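Putative branched-chain amino acid aminotransferase IlvE (Streptococcus mutans, PDB 4DQN) probably transfers the amino group of leucine, isoleucine or valine to 2-oxoglutarate, using pyridoxal 5'-phosphate as cofactor, in branched-chain amino acid metabolism. Local coordinates at residues R68-S73 against F330-A335; Q75-N80 against G338-V343; Y254-L259 against D323-I328. All blocks are in the same frame, centred on the assembly; numbering follows the deposited sequence.

Interaction 1 of 3, residues R68-S73 against F330-A335; sequences RTKDGS and FGDVKA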
loop_
_atom_site.group_PDB
_atom_site.type_symbol
_atom_site.label_atom_id
_atom_site.label_comp_id
_atom_site.label_asym_id
_atom_site.label_seq_id
_atom_site.Cartn_x
_atom_site.Cartn_y
_atom_site.Cartn_z
ATOM N N ARG A 68 -21.664 8.627 -23.489
ATOM C CA ARG A 68 -22.298 9.339 -24.605
ATOM C C ARG A 68 -23.802 9.066 -24.620
ATOM O O ARG A 68 -24.234 7.920 -24.464
ATOM C CB ARG A 68 -21.671 8.955 -25.949
ATOM C CG ARG A 68 -22.057 9.907 -27.073
ATOM C CD ARG A 68 -21.448 9.498 -28.400
ATOM N NE ARG A 68 -19.981 9.546 -28.381
ATOM C CZ ARG A 68 -19.269 10.662 -28.543
ATOM N NH1 ARG A 68 -19.886 11.824 -28.720
ATOM N NH2 ARG A 68 -17.940 10.616 -28.534
ATOM N N THR A 69 -24.594 10.117 -24.800
ATOM C CA THR A 69 -26.049 9.991 -24.788
ATOM C C THR A 69 -26.634 9.870 -26.200
ATOM O O THR A 69 -25.914 9.939 -27.193
ATOM C CB THR A 69 -26.715 11.183 -24.077
ATOM O OG1 THR A 69 -26.445 12.392 -24.807
ATOM C CG2 THR A 69 -26.194 11.316 -22.655
ATOM N N LYS A 70 -27.951 9.708 -26.273
ATOM C CA LYS A 70 -28.639 9.456 -27.531
ATOM C C LYS A 70 -28.465 10.580 -28.564
ATOM O O LYS A 70 -28.467 10.316 -29.771
ATOM C CB LYS A 70 -30.123 9.197 -27.243
ATOM C CG LYS A 70 -30.863 8.390 -28.300
ATOM C CD LYS A 70 -32.260 8.013 -27.801
ATOM C CE LYS A 70 -33.015 9.240 -27.309
ATOM N NZ LYS A 70 -34.308 8.912 -26.615
ATOM N N ASP A 71 -28.303 11.823 -28.110
ATOM C CA ASP A 71 -28.121 12.935 -29.046
ATOM C C ASP A 71 -26.652 13.201 -29.362
ATOM O O ASP A 71 -26.327 14.139 -30.090
ATOM C CB ASP A 71 -28.832 14.219 -28.572
ATOM C CG ASP A 71 -28.148 14.886 -27.391
ATOM O OD1 ASP A 71 -27.215 14.304 -26.788
ATOM O OD2 ASP A 71 -28.562 16.015 -27.045
ATOM N N GLY A 72 -25.766 12.383 -28.795
ATOM C CA GLY A 72 -24.345 12.512 -29.059
ATOM C C GLY A 72 -23.554 13.209 -27.963
ATOM O O GLY A 72 -22.325 13.066 -27.895
ATOM N N SER A 73 -24.240 13.962 -27.108
ATOM C CA SER A 73 -23.557 14.676 -26.032
ATOM C C SER A 73 -23.035 13.703 -24.967
ATOM O O SER A 73 -23.546 12.583 -24.822
ATOM C CB SER A 73 -24.457 15.747 -25.412
ATOM O OG SER A 73 -25.656 15.189 -24.900
ATOM N N PHE A 330 -26.541 6.642 -18.958
ATOM C CA PHE A 330 -26.473 6.910 -20.395
ATOM C C PHE A 330 -27.522 7.912 -20.871
ATOM O O PHE A 330 -27.589 8.212 -22.067
ATOM C CB PHE A 330 -26.605 5.617 -21.201
ATOM C CG PHE A 330 -25.384 4.746 -21.161
ATOM C CD1 PHE A 330 -24.378 4.889 -22.109
ATOM C CD2 PHE A 330 -25.255 3.761 -20.197
ATOM C CE1 PHE A 330 -23.254 4.072 -22.082
ATOM C CE2 PHE A 330 -24.137 2.939 -20.163
ATOM C CZ PHE A 330 -23.134 3.099 -21.103
ATOM N N GLY A 331 -28.334 8.420 -19.946
ATOM C CA GLY A 331 -29.237 9.522 -20.240
ATOM C C GLY A 331 -30.605 9.118 -20.765
ATOM O O GLY A 331 -31.376 9.974 -21.171
ATOM N N ASP A 332 -30.902 7.820 -20.768
ATOM C CA ASP A 332 -32.173 7.324 -21.294
ATOM C C ASP A 332 -33.278 7.308 -20.243
ATOM O O ASP A 332 -34.442 7.092 -20.580
ATOM C CB ASP A 332 -32.015 5.908 -21.853
ATOM C CG ASP A 332 -31.105 5.853 -23.064
ATOM O OD1 ASP A 332 -31.117 6.800 -23.880
ATOM O OD2 ASP A 332 -30.374 4.852 -23.196
ATOM N N VAL A 333 -32.911 7.514 -18.976
ATOM C CA VAL A 333 -33.875 7.538 -17.869
ATOM C C VAL A 333 -33.689 8.827 -17.065
ATOM O O VAL A 333 -32.553 9.244 -16.844
ATOM C CB VAL A 333 -33.709 6.290 -16.946
ATOM C CG1 VAL A 333 -34.596 6.386 -15.714
ATOM C CG2 VAL A 333 -34.032 5.014 -17.703
ATOM N N LYS A 334 -34.780 9.476 -16.642
ATOM C CA LYS A 334 -34.659 10.726 -15.875
ATOM C C LYS A 334 -33.815 10.528 -14.618
ATOM O O LYS A 334 -34.022 9.568 -13.863
ATOM C CB LYS A 334 -36.023 11.272 -15.454
ATOM C CG LYS A 334 -35.967 12.735 -14.999
ATOM C CD LYS A 334 -37.120 13.079 -14.057
ATOM C CE LYS A 334 -37.485 14.554 -14.106
ATOM N NZ LYS A 334 -36.327 15.486 -14.124
ATOM N N ALA A 335 -32.882 11.448 -14.384
ATOM C CA ALA A 335 -31.925 11.308 -13.282
ATOM C C ALA A 335 -32.432 11.919 -12.000
ATOM O O ALA A 335 -33.244 12.847 -12.031
ATOM C CB ALA A 335 -30.615 11.970 -13.651
HETATM O O HOH W 1 -29.439 8.894 -23.981
#

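Interaction 2 of 3, residues Q75-N80 against G338-V343; sequences QLFRPN and GWIYKV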
loop_
_atom_site.group_PDB
_atom_site.type_symbol
_atom_site.label_atom_id
_atom_site.label_comp_id
_atom_site.label_asym_id
_atom_site.label_seq_id
_atom_site.Cartn_x
_atom_site.Cartn_y
_atom_site.Cartn_z
ATOM N N GLN A 75 -21.661 12.917 -20.901
ATOM C CA GLN A 75 -21.888 13.359 -19.532
ATOM C C GLN A 75 -21.140 12.502 -18.510
ATOM O O GLN A 75 -20.806 11.347 -18.774
ATOM C CB GLN A 75 -23.393 13.373 -19.226
ATOM C CG GLN A 75 -24.062 12.005 -19.333
ATOM C CD GLN A 75 -25.575 12.116 -19.327
ATOM O OE1 GLN A 75 -26.121 13.111 -19.785
ATOM N NE2 GLN A 75 -26.258 11.096 -18.810
ATOM N N LEU A 76 -20.871 13.092 -17.350
ATOM C CA LEU A 76 -20.296 12.375 -16.218
ATOM C C LEU A 76 -21.421 12.024 -15.266
ATOM O O LEU A 76 -22.487 12.655 -15.297
ATOM C CB LEU A 76 -19.281 13.259 -15.492
ATOM C CG LEU A 76 -18.027 13.593 -16.288
ATOM C CD1 LEU A 76 -17.185 14.613 -15.526
ATOM C CD2 LEU A 76 -17.214 12.322 -16.576
ATOM N N PHE A 77 -21.185 11.019 -14.426
ATOM C CA PHE A 77 -22.179 10.524 -13.483
ATOM C C PHE A 77 -21.655 10.661 -12.052
ATOM O O PHE A 77 -20.731 9.941 -11.643
ATOM C CB PHE A 77 -22.499 9.058 -13.809
ATOM C CG PHE A 77 -23.408 8.388 -12.812
ATOM C CD1 PHE A 77 -24.783 8.607 -12.843
ATOM C CD2 PHE A 77 -22.889 7.520 -11.849
ATOM C CE1 PHE A 77 -25.624 7.982 -11.923
ATOM C CE2 PHE A 77 -23.718 6.897 -10.927
ATOM C CZ PHE A 77 -25.092 7.127 -10.964
ATOM N N ARG A 78 -22.246 11.597 -11.312
ATOM C CA ARG A 78 -21.907 11.847 -9.913
ATOM C C ARG A 78 -20.403 12.042 -9.619
ATOM O O ARG A 78 -19.902 11.496 -8.642
ATOM C CB ARG A 78 -22.474 10.712 -9.040
ATOM C CG ARG A 78 -24.005 10.542 -9.163
ATOM C CD ARG A 78 -24.518 9.284 -8.435
ATOM N NE ARG A 78 -25.018 9.345 -7.042
ATOM C CZ ARG A 78 -24.885 10.332 -6.158
ATOM N NH1 ARG A 78 -24.258 11.443 -6.448
ATOM N NH2 ARG A 78 -25.401 10.207 -4.942
ATOM N N PRO A 79 -19.686 12.840 -10.440
ATOM C CA PRO A 79 -18.248 12.931 -10.172
ATOM C C PRO A 79 -17.962 13.679 -8.873
ATOM O O PRO A 79 -16.861 13.536 -8.349
ATOM C CB PRO A 79 -17.726 13.731 -11.360
ATOM C CG PRO A 79 -18.909 14.595 -11.780
ATOM C CD PRO A 79 -20.090 13.695 -11.575
ATOM N N ASN A 80 -18.921 14.462 -8.373
ATOM C CA ASN A 80 -18.793 15.070 -7.046
ATOM C C ASN A 80 -18.562 14.023 -5.960
ATOM O O ASN A 80 -17.829 14.266 -4.989
ATOM C CB ASN A 80 -20.038 15.896 -6.695
ATOM C CG ASN A 80 -21.293 15.045 -6.615
ATOM O OD1 ASN A 80 -21.616 14.305 -7.549
ATOM N ND2 ASN A 80 -21.996 15.128 -5.490
ATOM N N GLY A 338 -29.095 16.550 -9.400
ATOM C CA GLY A 338 -27.688 16.720 -9.069
ATOM C C GLY A 338 -26.740 15.603 -9.472
ATOM O O GLY A 338 -25.541 15.707 -9.230
ATOM N N TRP A 339 -27.256 14.531 -10.071
ATOM C CA TRP A 339 -26.417 13.383 -10.428
ATOM C C TRP A 339 -25.646 13.535 -11.731
ATOM O O TRP A 339 -24.508 13.073 -11.848
ATOM C CB TRP A 339 -27.246 12.100 -10.516
ATOM C CG TRP A 339 -27.594 11.495 -9.192
ATOM C CD1 TRP A 339 -27.643 12.127 -7.981
ATOM C CD2 TRP A 339 -27.957 10.134 -8.951
ATOM N NE1 TRP A 339 -28.020 11.236 -7.001
ATOM C CE2 TRP A 339 -28.219 10.006 -7.572
ATOM C CE3 TRP A 339 -28.093 9.008 -9.773
ATOM C CZ2 TRP A 339 -28.603 8.785 -6.990
ATOM C CZ3 TRP A 339 -28.480 7.801 -9.198
ATOM C CH2 TRP A 339 -28.732 7.703 -7.817
ATOM N N ILE A 340 -26.275 14.142 -12.729
ATOM C CA ILE A 340 -25.663 14.217 -14.045
ATOM C C ILE A 340 -24.906 15.526 -14.231
ATOM O O ILE A 340 -25.407 16.597 -13.895
ATOM C CB ILE A 340 -26.711 14.088 -15.160
ATOM C CG1 ILE A 340 -27.536 12.807 -14.986
ATOM C CG2 ILE A 340 -26.042 14.128 -16.524
ATOM C CD1 ILE A 340 -26.723 11.504 -14.895
ATOM N N TYR A 341 -23.687 15.425 -14.751
ATOM C CA TYR A 341 -22.859 16.588 -15.046
ATOM C C TYR A 341 -22.499 16.551 -16.524
ATOM O O TYR A 341 -21.637 15.762 -16.943
ATOM C CB TYR A 341 -21.569 16.539 -14.237
ATOM C CG TYR A 341 -21.699 16.902 -12.784
ATOM C CD1 TYR A 341 -22.391 16.086 -11.898
ATOM C CD2 TYR A 341 -21.096 18.051 -12.290
ATOM C CE1 TYR A 341 -22.488 16.414 -10.570
ATOM C CE2 TYR A 341 -21.190 18.387 -10.967
ATOM C CZ TYR A 341 -21.887 17.570 -10.109
ATOM O OH TYR A 341 -21.975 17.912 -8.775
ATOM N N LYS A 342 -23.163 17.390 -17.313
ATOM C CA LYS A 342 -22.880 17.484 -18.744
ATOM C C LYS A 342 -21.475 18.022 -18.942
ATOM O O LYS A 342 -21.058 18.962 -18.273
ATOM C CB LYS A 342 -23.893 18.387 -19.446
ATOM C CG LYS A 342 -25.321 17.890 -19.353
ATOM C CD LYS A 342 -25.423 16.437 -19.812
ATOM C CE LYS A 342 -25.398 16.325 -21.328
ATOM N NZ LYS A 342 -25.944 15.008 -21.762
ATOM N N VAL A 343 -20.748 17.423 -19.874
ATOM C CA VAL A 343 -19.328 17.705 -20.031
ATOM C C VAL A 343 -19.065 19.094 -20.636
ATOM O O VAL A 343 -18.035 19.734 -20.362
ATOM C CB VAL A 343 -18.659 16.550 -20.803
ATOM C CG1 VAL A 343 -17.563 17.031 -21.691
ATOM C CG2 VAL A 343 -18.159 15.486 -19.815
#

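Interaction 3 of 3, residues Y254-L259 against D323-I328; sequences YSLLYL and DELTGI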
loop_
_atom_site.group_PDB
_atom_site.type_symbol
_atom_site.label_atom_id
_atom_site.label_comp_id
_atom_site.label_asym_id
_atom_site.label_seq_id
_atom_site.Cartn_x
_atom_site.Cartn_y
_atom_site.Cartn_z
ATOM N N TYR A 254 -24.058 3.552 -3.266
ATOM C CA TYR A 254 -24.931 4.610 -2.777
ATOM C C TYR A 254 -26.028 4.901 -3.783
ATOM O O TYR A 254 -27.184 5.114 -3.406
ATOM C CB TYR A 254 -24.129 5.876 -2.460
ATOM C CG TYR A 254 -23.326 5.731 -1.194
ATOM C CD1 TYR A 254 -23.869 5.086 -0.089
ATOM C CD2 TYR A 254 -22.021 6.199 -1.112
ATOM C CE1 TYR A 254 -23.152 4.929 1.071
ATOM C CE2 TYR A 254 -21.285 6.045 0.054
ATOM C CZ TYR A 254 -21.861 5.405 1.141
ATOM O OH TYR A 254 -21.153 5.236 2.310
ATOM N N SER A 255 -25.662 4.900 -5.061
ATOM C CA SER A 255 -26.630 5.103 -6.142
ATOM C C SER A 255 -27.713 4.017 -6.165
ATOM O O SER A 255 -28.895 4.318 -6.365
ATOM C CB SER A 255 -25.894 5.155 -7.482
ATOM O OG SER A 255 -24.979 6.241 -7.489
ATOM N N LEU A 256 -27.307 2.764 -5.958
ATOM C CA LEU A 256 -28.237 1.635 -5.946
ATOM C C LEU A 256 -29.152 1.692 -4.728
ATOM O O LEU A 256 -30.358 1.443 -4.837
ATOM C CB LEU A 256 -27.480 0.299 -5.991
ATOM C CG LEU A 256 -26.896 -0.033 -7.372
ATOM C CD1 LEU A 256 -26.122 -1.334 -7.368
ATOM C CD2 LEU A 256 -28.011 -0.082 -8.430
ATOM N N LEU A 257 -28.573 2.024 -3.579
ATOM C CA LEU A 257 -29.334 2.290 -2.357
ATOM C C LEU A 257 -30.433 3.306 -2.632
ATOM O O LEU A 257 -31.600 3.125 -2.247
ATOM C CB LEU A 257 -28.392 2.887 -1.316
ATOM C CG LEU A 257 -28.096 2.214 0.028
ATOM C CD1 LEU A 257 -28.636 0.807 0.129
ATOM C CD2 LEU A 257 -26.596 2.246 0.296
ATOM N N TYR A 258 -30.032 4.392 -3.284
ATOM C CA TYR A 258 -30.922 5.497 -3.594
ATOM C C TYR A 258 -32.028 5.048 -4.542
ATOM O O TYR A 258 -33.206 5.265 -4.266
ATOM C CB TYR A 258 -30.114 6.637 -4.213
ATOM C CG TYR A 258 -30.885 7.912 -4.441
ATOM C CD1 TYR A 258 -31.749 8.049 -5.523
ATOM C CD2 TYR A 258 -30.728 8.992 -3.593
ATOM C CE1 TYR A 258 -32.450 9.219 -5.732
ATOM C CE2 TYR A 258 -31.425 10.167 -3.794
ATOM C CZ TYR A 258 -32.277 10.277 -4.867
ATOM O OH TYR A 258 -32.960 11.457 -5.075
ATOM N N LEU A 259 -31.656 4.417 -5.654
ATOM C CA LEU A 259 -32.648 4.028 -6.662
ATOM C C LEU A 259 -33.592 2.949 -6.142
ATOM O O LEU A 259 -34.795 3.012 -6.384
ATOM C CB LEU A 259 -31.974 3.577 -7.960
ATOM C CG LEU A 259 -31.113 4.646 -8.637
ATOM C CD1 LEU A 259 -30.406 4.092 -9.862
ATOM C CD2 LEU A 259 -31.971 5.862 -9.006
ATOM N N ASP A 323 -30.971 -1.990 -15.200
ATOM C CA ASP A 323 -31.612 -1.217 -16.265
ATOM C C ASP A 323 -31.802 0.248 -15.866
ATOM O O ASP A 323 -31.516 1.160 -16.652
ATOM C CB ASP A 323 -32.960 -1.848 -16.660
ATOM C CG ASP A 323 -32.791 -3.141 -17.433
ATOM O OD1 ASP A 323 -31.647 -3.427 -17.861
ATOM O OD2 ASP A 323 -33.793 -3.866 -17.635
ATOM N N GLU A 324 -32.253 0.476 -14.637
ATOM C CA GLU A 324 -32.525 1.835 -14.164
ATOM C C GLU A 324 -31.246 2.639 -13.935
ATOM O O GLU A 324 -31.178 3.817 -14.291
ATOM C CB GLU A 324 -33.376 1.793 -12.886
ATOM C CG GLU A 324 -33.893 3.152 -12.419
ATOM C CD GLU A 324 -35.167 3.592 -13.130
ATOM O OE1 GLU A 324 -35.645 2.881 -14.044
ATOM O OE2 GLU A 324 -35.701 4.661 -12.767
ATOM N N LEU A 325 -30.229 2.022 -13.343
ATOM C CA LEU A 325 -28.975 2.743 -13.103
ATOM C C LEU A 325 -28.265 3.104 -14.406
ATOM O O LEU A 325 -27.884 4.260 -14.603
ATOM C CB LEU A 325 -28.030 1.936 -12.204
ATOM C CG LEU A 325 -26.637 2.537 -11.969
ATOM C CD1 LEU A 325 -26.739 3.852 -11.211
ATOM C CD2 LEU A 325 -25.723 1.546 -11.226
ATOM N N THR A 326 -28.092 2.124 -15.294
ATOM C CA THR A 326 -27.426 2.378 -16.569
ATOM C C THR A 326 -28.258 3.323 -17.444
ATOM O O THR A 326 -27.706 4.172 -18.153
ATOM C CB THR A 326 -27.091 1.074 -17.339
ATOM O OG1 THR A 326 -28.287 0.317 -17.564
ATOM C CG2 THR A 326 -26.108 0.226 -16.554
ATOM N N GLY A 327 -29.582 3.207 -17.378
ATOM C CA GLY A 327 -30.440 4.131 -18.113
ATOM C C GLY A 327 -30.163 5.573 -17.718
ATOM O O GLY A 327 -30.063 6.467 -18.563
ATOM N N ILE A 328 -30.031 5.796 -16.420
ATOM C CA ILE A 328 -29.736 7.121 -15.902
ATOM C C ILE A 328 -28.358 7.586 -16.353
ATOM O O ILE A 328 -28.191 8.728 -16.795
ATOM C CB ILE A 328 -29.807 7.126 -14.367
ATOM C CG1 ILE A 328 -31.264 6.999 -13.920
ATOM C CG2 ILE A 328 -29.190 8.409 -13.786
ATOM C CD1 ILE A 328 -31.410 6.563 -12.475
#

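Interaction 1 of 3, residues R68-S73 against F330-A335
Thr69 and Phe330 form the close-packed half of this contact. The methyl CG2 of Thr69 sits 3.5 Å from Phe330 O, and the CA of Thr69 offers the same oxygen a CA-H...O contact. With CG2 anti to the carbonyl carbon of its own residue (chi1 64°, measured to OG1), the methyl is turned to the carbonyl of Phe330. The Phe330 ring brings its edge to Arg68 O, which lies in the ring plane, 3.8 Å from CD1; Tyr67 meets the same ring edge-to-face. Gly331 leaves helix 316-329 through a Schellman motif, its positive phi of 89° suiting glycine, and its CA packs loosely against Thr69 CG2. On the other segment, Thr69 to Gly72 make the type I turn of the hairpin that joins strands 59-68 and 74-77, closed by the Gly72 N to Thr69 O bond; next to it Asp71 OD1 accepts from Ser73 N, an Asx turn, from above the carboxylate plane, and also from Ser73 OG, 2.6 Å away, on its syn lone pair. The solvent side is looser and no direct hydrogen bond crosses it. A water takes the N-H of Lys70 at 2.9 Å from N and donates to both Phe330 O and Asp332 OD1, bridging the two loops. Asp332 OD1 is also hydrogen-bonded by Tyr121 OH. Lys70 NZ remains 4.7 Å from Asp332 OD1, so any attraction between the opposite charges acts without contact, and Lys70 CB stays 4.2 Å from Asp332 OD1.

Interaction 2 of 3, residues Q75-N80 against G338-V343
Trp339 opens an antiparallel pairing in which strand 340-342 lies against strand 74-77 at the border of the seven-stranded antiparallel sheet. Trp339 O accepts from Arg78 N (2.8 Å), just where the first strand gives way to helix 79-92, with Arg78 at the N-cap position. The indole carries the Arg78 guanidinium flat on one face, planes 15° apart, a cation-pi stack with CZ 3.7 Å from the centroid of the five-membered ring. Arg78 CD lies over that ring as a CH-pi contact, and the bend at chi3 (94°) puts NE over the indole, 3.3 Å from Trp339 CE2, while Phe77 CE1 comes within 3.4 Å of Trp339 CE3. Ile340 follows, paired with Phe77; its CG2 touches the Gln75 amide and its CD1 reaches the edge of the Phe77 ring. Tyr341 exchanges both backbone hydrogen bonds with Leu76, each nearly straight. On the Leu76 face of the sheet, one face of the Tyr341 ring takes Pro79 CG as a CH-pi contact, offset toward the rim, and Asn80 CB lies 3.5 Å from the phenol OH; Ile104 of helix 100-113 also touches this tyrosine. Lys342, on the other face with Gln75, folds back through bends at chi2 and chi3, and its NZ, also bonded to Ser73 OG, donates to Gln75 OE1 at 2.7 Å. Val343 CG2 packs 4.0 Å from Leu76 CG.

Interaction 3 of 3, residues Y254-L259 against D323-I328
Leu259 and Ile328 meet tip to tip, with CD2 of Leu259 3.6 Å from CD1 of Ile328. The other methyl of Leu259, CD1, lies over the backbone of the facing helix, 3.8 Å from Leu325 CA, and also touches Leu325 CD1. With CG anti to the backbone N (chi1 175°), Leu325 spreads its two methyls toward helix 251-262: CD1 approaches Ser255 CB, whereas CD2 meets Leu256 CD2 at 4.0 Å, the two leucine side chains crossing at about a right angle. No hydrogen bond crosses this buried, apolar contact, a steeply crossed helix-helix packing: the short segments run at 113° with axes 10.6 Å apart. Polar groups at its margins turn to other partners: Ser255 OG hydrogen-bonds Val251 O one turn back, and Glu324 OE2 makes a salt bridge with Arg263 NE. Farther out, Phe77 of strand 74-77 touches Ser255, Leu325 and Ile328 and so lies against both helices. Leu257 packs on Phe239 and Thr241 of strand 238-241 and on Ala268 of strand 267-270. Helix 251-262 thus has the mixed sheet of this class IV aminotransferase on one side and, on another, helix 316-329, which leads to the C-terminal strand 340-342.

How the interactions relate
From the N terminus, after the first strands of the antiparallel sheet, the chain leaves strand 59-68 through the turn 68-73 and enters strand 74-77 and the start of helix 79-92. Their partners come more than 250 residues later, so interactions 1 and 2 each close a very long loop, and they cross because their segments alternate. Interaction 3 closes a shorter loop, between helices 251-262 and 316-329, that lies wholly within both. After helix 316-329 the chain passes through 330-335 into strand 340-342, returning to the antiparallel sheet. Helix 251-262, packed on the mixed sheet, is thus connected through helix 316-329 and the C-terminal strand to the N-terminal antiparallel sheet.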